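Local coordinates for MdbA protein (Corynebacterium diphtheriae, PDB 5C00) that probably catalyses thiol-disulfide exchange as a DsbA-family oxidoreductase, consistent with oxidative folding of exported proteins needed for pilus assembly and toxin production, at residues Leu146-Ser149 against Asp150-Gln154. Numbering follows the deposited sequence. Where two conformers were deposited one is given.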
loop_
_atom_site.group_PDB
_atom_site.type_symbol
_atom_site.label_atom_id
_atom_site.label_comp_id
_atom_site.label_asym_id
_atom_site.label_seq_id
_atom_site.Cartn_x
_atom_site.Cartn_y
_atom_site.Cartn_z
ATOM N N LEU A 146 -12.598 4.506 -8.587
ATOM C CA LEU A 146 -11.654 3.522 -9.116
ATOM C C LEU A 146 -12.196 2.107 -9.143
ATOM O O LEU A 146 -11.497 1.169 -9.592
ATOM C CB LEU A 146 -10.327 3.557 -8.328
ATOM C CG LEU A 146 -9.279 4.522 -8.882
ATOM C CD1 LEU A 146 -8.088 4.697 -7.940
ATOM C CD2 LEU A 146 -8.765 4.131 -10.253
ATOM N N GLY A 147 -13.382 1.900 -8.599
ATOM C CA GLY A 147 -14.004 0.606 -8.715
ATOM C C GLY A 147 -14.364 -0.099 -7.445
ATOM O O GLY A 147 -14.880 -1.209 -7.530
ATOM N N ALA A 148 -14.178 0.552 -6.282
ATOM C CA ALA A 148 -14.518 -0.076 -5.024
ATOM C C ALA A 148 -16.007 -0.251 -4.899
ATOM O O ALA A 148 -16.809 0.563 -5.390
ATOM C CB ALA A 148 -14.004 0.716 -3.842
ATOM N N SER A 149 -16.369 -1.298 -4.193
ATOM C CA SER A 149 -17.753 -1.601 -3.976
ATOM C C SER A 149 -18.406 -0.550 -3.074
ATOM O O SER A 149 -17.732 0.187 -2.376
ATOM C CB SER A 149 -17.876 -2.968 -3.351
ATOM O OG SER A 149 -17.447 -2.944 -2.010
ATOM N N ASP A 150 -19.736 -0.483 -3.121
ATOM C CA ASP A 150 -20.537 0.348 -2.180
ATOM C C ASP A 150 -20.265 0.046 -0.721
ATOM O O ASP A 150 -20.218 0.960 0.110
ATOM C CB ASP A 150 -22.048 0.201 -2.450
ATOM C CG ASP A 150 -22.509 0.988 -3.647
ATOM O OD1 ASP A 150 -21.703 1.565 -4.389
ATOM O OD2 ASP A 150 -23.718 0.993 -3.900
ATOM N N GLU A 151 -20.036 -1.226 -0.415
ATOM C CA GLU A 151 -19.684 -1.687 0.913
ATOM C C GLU A 151 -18.343 -1.116 1.376
ATOM O O GLU A 151 -18.222 -0.632 2.479
ATOM C CB GLU A 151 -19.593 -3.213 0.923
ATOM C CG GLU A 151 -19.474 -3.823 2.311
ATOM C CD GLU A 151 -18.124 -4.461 2.596
ATOM O OE1 GLU A 151 -17.434 -4.896 1.637
ATOM O OE2 GLU A 151 -17.766 -4.536 3.802
ATOM N N VAL A 152 -17.344 -1.216 0.513
ATOM C CA VAL A 152 -16.022 -0.704 0.805
ATOM C C VAL A 152 -16.074 0.819 0.969
ATOM O O VAL A 152 -15.472 1.387 1.914
ATOM C CB VAL A 152 -15.000 -1.088 -0.286
ATOM C CG1 VAL A 152 -13.691 -0.365 -0.117
ATOM C CG2 VAL A 152 -14.742 -2.567 -0.220
ATOM N N THR A 153 -16.776 1.472 0.060
ATOM C CA THR A 153 -16.852 2.921 0.041
ATOM C C THR A 153 -17.453 3.466 1.351
ATOM O O THR A 153 -16.910 4.373 1.992
ATOM C CB THR A 153 -17.652 3.405 -1.175
ATOM O OG1 THR A 153 -17.032 2.939 -2.379
ATOM C CG2 THR A 153 -17.685 4.930 -1.203
ATOM N N GLN A 154 -18.561 2.882 1.789
ATOM C CA GLN A 154 -19.170 3.289 3.048
ATOM C C GLN A 154 -18.271 2.985 4.243
ATOM O O GLN A 154 -18.157 3.771 5.146
ATOM C CB GLN A 154 -20.557 2.667 3.201
ATOM C CG GLN A 154 -21.357 3.241 4.384
ATOM C CD GLN A 154 -21.632 4.742 4.282
ATOM O OE1 GLN A 154 -21.836 5.303 3.198
ATOM N NE2 GLN A 154 -21.668 5.389 5.417
#
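A serine N-cap opens helix 150-158, with Ser-149 meeting Val-152 and Thr-153 in its first turn. The evidence for the cap is the bond from Val-152 N to Ser-149 OG, 3.1 Å long and nearly straight at 164°. The chi1 of 72° sets OG between the backbone N and the carbonyl carbon of Ser-149, which lets it reach the N-H of Val-152. Ser-149 OG also lies 3.3 Å from Val-152 CG2 and touches CB of Glu-151, and so packs against carbon as well as accepting the N-H.

The carbonyl of Ser-149 is gripped by two donors from one residue. Thr-153 N gives the regular helical bond to Ser-149 O at 2.9 Å. The Thr-153 hydroxyl adds a second, OG1 to Ser-149 O at 2.8 Å, approaching from above the carbonyl plane, 41° out of it. With OG1 beside its own backbone N, both donors converge on the same oxygen.

Before the cap, Gly-147 ends helix 136-145 in a Schellman motif with positive phi, making this a short link between helices 136-145 and 150-158 within the helical part of the DsbA-like fold. Ala-148 and Thr-153 both pack on helix 136-145. On the buried side of the link, Ala-148 CB meets Val-152 CG1 at 3.9 Å.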